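Local structure of MxaA (Stigmatella aurantiaca, 4W4T) at residues S192-G197 with V377-G382; I241-R246 with T307-N312. The protein is a PKS-NRPS protein of myxalamid biosynthesis whose terminal reductase domain, the part described here, binds NADPH and reductively releases the carrier-bound product as a primary alcohol. One frame throughout, in Å; residues are numbered along the deposited sequence.

Contact 1 of 2, residues S192-G197 with V377-G382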
loop_
_atom_site.group_PDB
_atom_site.type_symbol
_atom_site.label_atom_id
_atom_site.label_comp_id
_atom_site.label_asym_id
_atom_site.label_seq_id
_atom_site.Cartn_x
_atom_site.Cartn_y
_atom_site.Cartn_z
ATOM N N SER A 192 9.862 6.086 -18.705
ATOM C CA SER A 192 8.506 5.584 -18.436
ATOM C C SER A 192 7.399 6.338 -19.180
ATOM O O SER A 192 6.216 5.984 -19.057
ATOM C CB SER A 192 8.225 5.602 -16.937
ATOM O OG SER A 192 9.063 4.665 -16.300
ATOM N N VAL A 193 7.746 7.361 -19.962
ATOM C CA VAL A 193 6.751 7.941 -20.861
ATOM C C VAL A 193 6.501 7.033 -22.075
ATOM O O VAL A 193 5.596 7.298 -22.878
ATOM C CB VAL A 193 7.151 9.354 -21.364
ATOM C CG1 VAL A 193 7.454 10.258 -20.191
ATOM C CG2 VAL A 193 8.338 9.291 -22.343
ATOM N N LEU A 194 7.307 5.977 -22.193
ATOM C CA LEU A 194 7.239 5.024 -23.314
ATOM C C LEU A 194 6.480 3.740 -22.964
ATOM O O LEU A 194 6.510 3.282 -21.816
ATOM C CB LEU A 194 8.656 4.647 -23.775
ATOM C CG LEU A 194 9.612 5.774 -24.161
ATOM C CD1 LEU A 194 11.028 5.208 -24.412
ATOM C CD2 LEU A 194 9.107 6.526 -25.384
ATOM N N PRO A 195 5.814 3.136 -23.960
ATOM C CA PRO A 195 5.123 1.860 -23.714
ATOM C C PRO A 195 6.100 0.737 -23.384
ATOM O O PRO A 195 7.222 0.728 -23.899
ATOM C CB PRO A 195 4.415 1.577 -25.042
ATOM C CG PRO A 195 5.250 2.281 -26.071
ATOM C CD PRO A 195 5.748 3.541 -25.378
ATOM N N LEU A 196 5.663 -0.190 -22.533
ATOM C CA LEU A 196 6.448 -1.348 -22.142
ATOM C C LEU A 196 6.162 -2.510 -23.072
ATOM O O LEU A 196 5.112 -2.546 -23.704
ATOM C CB LEU A 196 6.110 -1.765 -20.713
ATOM C CG LEU A 196 6.124 -0.687 -19.632
ATOM C CD1 LEU A 196 5.526 -1.262 -18.356
ATOM C CD2 LEU A 196 7.548 -0.204 -19.404
ATOM N N GLY A 197 7.075 -3.473 -23.136
ATOM C CA GLY A 197 6.783 -4.710 -23.836
ATOM C C GLY A 197 7.203 -4.771 -25.299
ATOM O O GLY A 197 7.040 -5.808 -25.945
ATOM N N VAL A 377 10.857 -1.581 -20.594
ATOM C CA VAL A 377 11.160 -0.897 -21.838
ATOM C C VAL A 377 12.639 -1.029 -22.183
ATOM O O VAL A 377 13.498 -1.034 -21.309
ATOM C CB VAL A 377 10.766 0.602 -21.772
ATOM C CG1 VAL A 377 11.462 1.281 -20.632
ATOM C CG2 VAL A 377 11.085 1.292 -23.082
ATOM N N VAL A 378 12.918 -1.170 -23.469
ATOM C CA VAL A 378 14.281 -1.181 -23.967
ATOM C C VAL A 378 14.462 0.041 -24.848
ATOM O O VAL A 378 13.653 0.268 -25.742
ATOM C CB VAL A 378 14.577 -2.466 -24.758
ATOM C CG1 VAL A 378 16.030 -2.506 -25.198
ATOM C CG2 VAL A 378 14.232 -3.667 -23.919
ATOM N N CYS A 379 15.508 0.821 -24.577
ATOM C CA CYS A 379 15.743 2.111 -25.232
ATOM C C CYS A 379 17.049 2.148 -25.992
ATOM O O CYS A 379 18.066 1.643 -25.510
ATOM C CB CYS A 379 15.765 3.249 -24.207
ATOM S SG CYS A 379 14.183 3.490 -23.465
ATOM N N ASP A 380 17.013 2.757 -27.169
ATOM C CA ASP A 380 18.236 3.055 -27.908
ATOM C C ASP A 380 18.848 4.342 -27.370
ATOM O O ASP A 380 18.120 5.226 -26.920
ATOM C CB ASP A 380 17.950 3.177 -29.400
ATOM C CG ASP A 380 19.214 3.391 -30.213
ATOM O OD1 ASP A 380 19.976 2.416 -30.379
ATOM O OD2 ASP A 380 19.454 4.528 -30.669
ATOM N N SER A 381 20.177 4.449 -27.405
ATOM C CA SER A 381 20.849 5.636 -26.877
ATOM C C SER A 381 21.930 6.169 -27.819
ATOM O O SER A 381 22.860 6.866 -27.390
ATOM C CB SER A 381 21.450 5.334 -25.502
ATOM O OG SER A 381 22.273 4.177 -25.532
ATOM N N GLY A 382 21.783 5.865 -29.106
ATOM C CA GLY A 382 22.788 6.211 -30.093
ATOM C C GLY A 382 23.036 7.707 -30.210
ATOM O O GLY A 382 24.178 8.119 -30.411
#

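Contact 2 of 2, residues I241-R246 with T307-N312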
loop_
_atom_site.group_PDB
_atom_site.type_symbol
_atom_site.label_atom_id
_atom_site.label_comp_id
_atom_site.label_asym_id
_atom_site.label_seq_id
_atom_site.Cartn_x
_atom_site.Cartn_y
_atom_site.Cartn_z
ATOM N N ILE A 241 15.239 17.555 -23.695
ATOM C CA ILE A 241 14.447 16.547 -22.994
ATOM C C ILE A 241 15.295 15.333 -22.692
ATOM O O ILE A 241 15.761 14.656 -23.596
ATOM C CB ILE A 241 13.214 16.136 -23.810
ATOM C CG1 ILE A 241 12.322 17.375 -24.024
ATOM C CG2 ILE A 241 12.460 14.993 -23.114
ATOM C CD1 ILE A 241 11.105 17.113 -24.906
ATOM N N LEU A 242 15.503 15.086 -21.403
ATOM C CA LEU A 242 16.375 14.024 -20.923
ATOM C C LEU A 242 15.540 12.948 -20.248
ATOM O O LEU A 242 14.831 13.238 -19.292
ATOM C CB LEU A 242 17.407 14.598 -19.950
ATOM C CG LEU A 242 18.022 15.838 -20.600
ATOM C CD1 LEU A 242 18.293 16.960 -19.621
ATOM C CD2 LEU A 242 19.264 15.432 -21.348
ATOM N N ARG A 243 15.632 11.712 -20.745
ATOM C CA ARG A 243 14.853 10.603 -20.200
ATOM C C ARG A 243 15.772 9.575 -19.550
ATOM O O ARG A 243 16.334 8.726 -20.238
ATOM C CB ARG A 243 14.043 9.908 -21.303
ATOM C CG ARG A 243 13.046 10.762 -22.058
ATOM C CD ARG A 243 12.450 9.926 -23.212
ATOM N NE ARG A 243 11.319 10.565 -23.880
ATOM C CZ ARG A 243 10.886 10.237 -25.093
ATOM N NH1 ARG A 243 11.505 9.292 -25.797
ATOM N NH2 ARG A 243 9.832 10.858 -25.606
ATOM N N PRO A 244 15.940 9.652 -18.226
ATOM C CA PRO A 244 16.740 8.650 -17.523
ATOM C C PRO A 244 16.045 7.298 -17.505
ATOM O O PRO A 244 14.827 7.270 -17.508
ATOM C CB PRO A 244 16.851 9.218 -16.105
ATOM C CG PRO A 244 16.519 10.686 -16.250
ATOM C CD PRO A 244 15.484 10.723 -17.325
ATOM N N GLY A 245 16.808 6.216 -17.503
ATOM C CA GLY A 245 16.251 4.892 -17.292
ATOM C C GLY A 245 16.073 4.604 -15.815
ATOM O O GLY A 245 15.621 5.452 -15.046
ATOM N N ARG A 246 16.434 3.393 -15.407
ATOM C CA ARG A 246 16.365 3.008 -14.006
ATOM C C ARG A 246 17.639 3.494 -13.318
ATOM O O ARG A 246 18.724 2.929 -13.518
ATOM C CB ARG A 246 16.208 1.494 -13.868
ATOM C CG ARG A 246 16.315 0.994 -12.449
ATOM C CD ARG A 246 16.144 -0.526 -12.396
ATOM N NE ARG A 246 14.786 -0.950 -12.730
ATOM C CZ ARG A 246 14.478 -1.695 -13.787
ATOM N NH1 ARG A 246 15.438 -2.096 -14.613
ATOM N NH2 ARG A 246 13.212 -2.045 -14.021
ATOM N N THR A 307 16.028 14.963 -27.831
ATOM C CA THR A 307 15.650 14.048 -26.757
ATOM C C THR A 307 16.758 13.018 -26.581
ATOM O O THR A 307 17.288 12.514 -27.571
ATOM C CB THR A 307 14.298 13.354 -27.076
ATOM O OG1 THR A 307 13.258 14.341 -27.083
ATOM C CG2 THR A 307 13.951 12.243 -26.047
ATOM N N TYR A 308 17.128 12.720 -25.335
ATOM C CA TYR A 308 18.183 11.746 -25.071
ATOM C C TYR A 308 17.750 10.696 -24.063
ATOM O O TYR A 308 17.089 10.992 -23.067
ATOM C CB TYR A 308 19.453 12.450 -24.584
ATOM C CG TYR A 308 19.958 13.447 -25.599
ATOM C CD1 TYR A 308 20.786 13.045 -26.640
ATOM C CD2 TYR A 308 19.562 14.780 -25.546
ATOM C CE1 TYR A 308 21.239 13.950 -27.593
ATOM C CE2 TYR A 308 20.007 15.694 -26.491
ATOM C CZ TYR A 308 20.841 15.277 -27.511
ATOM O OH TYR A 308 21.278 16.183 -28.454
ATOM N N HIS A 309 18.121 9.456 -24.349
ATOM C CA HIS A 309 17.844 8.353 -23.448
ATOM C C HIS A 309 19.053 8.102 -22.583
ATOM O O HIS A 309 20.082 7.609 -23.059
ATOM C CB HIS A 309 17.464 7.106 -24.234
ATOM C CG HIS A 309 16.104 7.179 -24.848
ATOM N ND1 HIS A 309 15.683 6.321 -25.843
ATOM C CD2 HIS A 309 15.063 8.016 -24.610
ATOM C CE1 HIS A 309 14.442 6.619 -26.183
ATOM N NE2 HIS A 309 14.041 7.640 -25.444
ATOM N N LEU A 310 18.945 8.460 -21.309
ATOM C CA LEU A 310 20.066 8.286 -20.401
ATOM C C LEU A 310 19.929 6.934 -19.725
ATOM O O LEU A 310 19.537 6.830 -18.564
ATOM C CB LEU A 310 20.131 9.427 -19.386
ATOM C CG LEU A 310 20.145 10.805 -20.053
ATOM C CD1 LEU A 310 20.363 11.916 -19.012
ATOM C CD2 LEU A 310 21.207 10.860 -21.143
ATOM N N VAL A 311 20.241 5.905 -20.503
ATOM C CA VAL A 311 20.143 4.517 -20.093
ATOM C C VAL A 311 21.492 3.852 -20.282
ATOM O O VAL A 311 22.327 4.326 -21.046
ATOM C CB VAL A 311 19.081 3.759 -20.910
ATOM C CG1 VAL A 311 17.698 4.435 -20.758
ATOM C CG2 VAL A 311 19.489 3.718 -22.382
ATOM N N ASN A 312 21.700 2.747 -19.585
ATOM C CA ASN A 312 22.897 1.952 -19.791
ATOM C C ASN A 312 22.835 1.321 -21.180
ATOM O O ASN A 312 21.894 0.587 -21.488
ATOM C CB ASN A 312 23.024 0.889 -18.702
ATOM C CG ASN A 312 24.452 0.396 -18.534
ATOM O OD1 ASN A 312 25.196 0.297 -19.506
ATOM N ND2 ASN A 312 24.841 0.106 -17.302
#

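Contact 1 of 2, residues S192-G197 with V377-G382
Leu194, Leu196 and Val377 form a small apolar contact between two loops of the reductase domain. One loop follows strand 185-188 of the Rossmann sheet, and the other runs up to helix 382-388. The 202 Å² buried between them comes mostly from apolar side chains packing on each other and on backbone atoms, with no polar bond from one segment to the other. Val377 is the centre. Its CG2 is anti to the backbone N (CG1 at chi1 57°) and reaches the first loop between two partners. One is Leu194 CD1, 4.1 Å from Val377 CG2. The other is Pro195 O, 4.0 Å from the same methyl. Leu194 crosses Val377 at about a right angle. Leu194 CD1 also meets Cys379 SG at 3.7 Å, so one methyl bridges two residues of the second loop. Leu196 is exposed. It lays CD2 against the backbone N and the CB of Val377, at 3.8 Å and 4.1 Å.

Asp380 closes an Asx turn: its OD2 takes the N-H of Gly382 at 3.1 Å, from above the carboxylate plane, just as helix 382-388 begins. Val378 and Asp380 are bonded through their backbones to Ile202. On the sheet side, Leu194 and Cys379 touch His309 of strand 307-310, and Leu194 also Arg243 of strand 239-248. Val193 packs on Lys222 of helix 217-234, an NADPH-binding residue, though no NADPH is bound here.

Contact 2 of 2, residues I241-R246 with T307-N312
Arg243 has the most surface buried here, followed by Leu310 and Thr307. They lie on two neighbouring parallel strands, 241-244 and 307-310, in the large Rossmann sheet. The short strand axes are 19° apart. Arg243 anchors the pairing through its backbone: its N donates to Tyr308 O at 2.8 Å, and its O accepts from Leu310 N. Tyr308 N to Ile241 O and Gly245 N to Leu310 O extend the pattern at the two ends.

The Arg243 side chain stands on the same face as Ile241, Thr307 and His309. Its chain is extended from CG to NE and runs beside His309, pointing the same way. Arg243 NH1 gives a hydrogen bond to His309 NE2 at 3.0 Å, close to both the guanidinium and the ring planes, which are 23° apart. Arg243 CD lies at the ring edge, 3.5 Å from His309 CD2. Thr307 CG2, anti to its own backbone N, lies over one face of the guanidinium, offset toward its rim, 3.8 Å from Arg243 CZ. Thr307 OG1 lies toward Ile241, 3.7 Å from its CB, and is hydrogen-bonded to Arg230 of helix 217-234.

Leu310 lies on the other face, with CD1 4.1 Å from Leu242 CB. Both leucines pack on Ile294 of helix 287-298. The side chain of Pro244, on this face, is about 5 Å from that of Leu67 and about 6 Å from that of Asn149. Both bind NADPH, so the strand end borders the cofactor site.

Arg243 is buried, and its salt bridge from NH2 to Glu226 probably balances its charge. His309 uses both ring nitrogens: ND1 is hydrogen-bonded to Asp380 O. Because NE2 accepts from Arg243, the ring proton probably sits on ND1, making His309 neutral and fixing its rotation between strand and loop.

Contact 2 belongs to the core of the domain, where strands 239-248 and 307-310 pair through regular backbone bonds. Contact 1 is smaller and only partly buried, and it joins loops by apolar side chains. The 377-382 segment leads into helix 382-388, whose Thr384 and Ala387 pack on contact 2 from the face of Tyr308. The two contacts meet directly, with centres about 9 Å apart. Besides the bond from Asp380 to His309, Val193 CG2 packs 3.6 Å from Arg243 NE. The Arg243 and His309 end of their face is covered partly by the loops of contact 1 and partly by helix 217-234. Along the chain, both strand segments fall between the two loops.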